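Local coordinates for NAP1-binding protein 2 (Saccharomyces cerevisiae, PDB 1YN8) that is an adaptor that links the PTC1 phosphatase to the kinase PBS2 and so restrains HOG1 signalling, here represented by its SH3 domain, at residues W36-N41 with T47-E52. Sequence-based numbering, arbitrary orientation. Where two conformers were deposited one is given.
Sequences WLVAEN and TGLVPE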
loop_
_atom_site.group_PDB
_atom_site.type_symbol
_atom_site.label_atom_id
_atom_site.label_comp_id
_atom_site.label_asym_id
_atom_site.label_seq_id
_atom_site.Cartn_x
_atom_site.Cartn_y
_atom_site.Cartn_z
ATOM N N TRP A 36 -3.683 1.877 8.972
ATOM C CA TRP A 36 -3.498 2.535 7.665
ATOM C C TRP A 36 -2.034 2.942 7.399
ATOM O O TRP A 36 -1.441 3.680 8.200
ATOM C CB TRP A 36 -4.398 3.792 7.577
ATOM C CG TRP A 36 -5.914 3.507 7.562
ATOM C CD1 TRP A 36 -6.820 3.782 8.543
ATOM C CD2 TRP A 36 -6.653 2.920 6.486
ATOM N NE1 TRP A 36 -8.091 3.387 8.151
ATOM C CE2 TRP A 36 -8.012 2.858 6.891
ATOM C CE3 TRP A 36 -6.302 2.449 5.213
ATOM C CZ2 TRP A 36 -9.008 2.339 6.068
ATOM C CZ3 TRP A 36 -7.313 1.925 4.388
ATOM C CH2 TRP A 36 -8.624 1.880 4.816
ATOM N N LEU A 37 -1.523 2.485 6.250
ATOM C CA LEU A 37 -0.236 2.908 5.731
ATOM C C LEU A 37 -0.433 3.815 4.491
ATOM O O LEU A 37 -1.380 3.609 3.707
ATOM C CB LEU A 37 0.605 1.678 5.353
ATOM C CG LEU A 37 0.838 0.619 6.446
ATOM C CD1 LEU A 37 1.628 -0.503 5.826
ATOM C CD2 LEU A 37 1.560 1.174 7.643
ATOM N N VAL A 38 0.494 4.762 4.299
ATOM C CA VAL A 38 0.615 5.524 3.056
ATOM C C VAL A 38 1.676 4.830 2.179
ATOM O O VAL A 38 2.859 4.702 2.567
ATOM C CB VAL A 38 1.034 7.001 3.276
ATOM C CG1 VAL A 38 1.224 7.714 1.917
ATOM C CG2 VAL A 38 0.010 7.747 4.086
ATOM N N ALA A 39 1.239 4.417 1.003
ATOM C CA ALA A 39 2.026 3.634 0.066
ATOM C C ALA A 39 2.109 4.313 -1.295
ATOM O O ALA A 39 1.195 5.058 -1.687
ATOM C CB ALA A 39 1.425 2.278 -0.074
ATOM N N GLU A 40 3.226 4.096 -1.997
ATOM C CA GLU A 40 3.316 4.406 -3.429
ATOM C C GLU A 40 3.424 3.118 -4.267
ATOM O O GLU A 40 3.895 2.054 -3.783
ATOM C CB GLU A 40 4.428 5.429 -3.779
ATOM C CG GLU A 40 5.834 5.020 -3.476
ATOM C CD GLU A 40 6.911 6.106 -3.801
ATOM O OE1 GLU A 40 6.660 7.336 -3.739
ATOM O OE2 GLU A 40 8.032 5.683 -4.159
ATOM N N ASN A 41 2.914 3.196 -5.501
ATOM C CA ASN A 41 2.990 2.074 -6.457
ATOM C C ASN A 41 4.440 1.853 -6.924
ATOM O O ASN A 41 5.345 2.640 -6.564
ATOM C CB ASN A 41 2.040 2.241 -7.680
ATOM C CG ASN A 41 2.325 3.478 -8.539
ATOM O OD1 ASN A 41 3.287 4.238 -8.303
ATOM N ND2 ASN A 41 1.432 3.709 -9.546
ATOM N N THR A 47 0.037 7.493 -5.225
ATOM C CA THR A 47 0.188 7.213 -3.791
ATOM C C THR A 47 -1.157 7.329 -3.069
ATOM O O THR A 47 -1.997 8.146 -3.440
ATOM C CB THR A 47 1.245 8.166 -3.127
ATOM O OG1 THR A 47 1.429 7.856 -1.731
ATOM C CG2 THR A 47 0.813 9.596 -3.251
ATOM N N GLY A 48 -1.348 6.528 -2.025
ATOM C CA GLY A 48 -2.586 6.579 -1.228
ATOM C C GLY A 48 -2.579 5.623 -0.049
ATOM O O GLY A 48 -1.568 4.986 0.216
ATOM N N LEU A 49 -3.703 5.545 0.657
ATOM C CA LEU A 49 -3.817 4.698 1.855
ATOM C C LEU A 49 -4.210 3.258 1.541
ATOM O O LEU A 49 -5.114 2.996 0.715
ATOM C CB LEU A 49 -4.812 5.294 2.860
ATOM C CG LEU A 49 -4.269 6.428 3.737
ATOM C CD1 LEU A 49 -4.099 7.710 2.942
ATOM C CD2 LEU A 49 -5.161 6.663 4.921
ATOM N N VAL A 50 -3.541 2.338 2.237
ATOM C CA VAL A 50 -3.826 0.889 2.154
ATOM C C VAL A 50 -3.928 0.289 3.583
ATOM O O VAL A 50 -3.325 0.827 4.530
ATOM C CB VAL A 50 -2.737 0.143 1.358
ATOM C CG1 VAL A 50 -2.584 0.788 -0.054
ATOM C CG2 VAL A 50 -1.382 0.119 2.125
ATOM N N PRO A 51 -4.646 -0.834 3.731
ATOM C CA PRO A 51 -4.697 -1.463 5.052
ATOM C C PRO A 51 -3.310 -1.995 5.520
ATOM O O PRO A 51 -2.608 -2.634 4.741
ATOM C CB PRO A 51 -5.677 -2.636 4.850
ATOM C CG PRO A 51 -6.442 -2.320 3.576
ATOM C CD PRO A 51 -5.441 -1.584 2.742
ATOM N N GLU A 52 -2.982 -1.771 6.800
ATOM C CA GLU A 52 -1.719 -2.237 7.391
ATOM C C GLU A 52 -1.509 -3.760 7.252
ATOM O O GLU A 52 -0.369 -4.241 7.022
ATOM C CB GLU A 52 -1.663 -1.831 8.855
ATOM C CG GLU A 52 -0.291 -1.970 9.496
ATOM C CD GLU A 52 -0.280 -1.500 10.941
ATOM O OE1 GLU A 52 -1.363 -1.344 11.536
ATOM O OE2 GLU A 52 0.826 -1.317 11.485
#
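Leu37 pairs with Val50 and Ala39 with Gly48 through two reciprocal sets of backbone hydrogen bonds, and strands 36-40 and 47-51 run antiparallel, their N-to-C directions making an angle of 142°. The bond from Ala39 N to Gly48 O measures 3.0 Å and is nearly straight. In the modelled conformer of Thr47, one of two, OG1 is anti to the backbone N (chi1 -178°), and this turns it to Ala39 O at 2.8 Å, well above the carbonyl plane. Ala39 O also takes Gly48 N.

On the buried face, Val50 CG2 lies 4.1 Å from Leu37 CB and 4.2 Å from Ala39 CB. Leu37 also crosses Glu52 at about a right angle, with CD2 4.1 Å from Glu52 CG. Ile28 of the adjoining strand 25-33 touches both Leu37 and Ala39. On the other face, Val38 CG2 meets Leu49 CD1 at 4.3 Å in the Leu49 conformer given here, one of two.

The Trp36 indole lies obliquely beside strand 47-51. Its CE3 is 3.5 Å from Val50 O and 4.0 Å from Leu49 CB, and CZ3 sits near the Pro51 ring. This is the hairpin of an SH3 beta barrel joined by the distal loop, and Trp36 matches the tryptophan that lines the proline-rich peptide groove in this family.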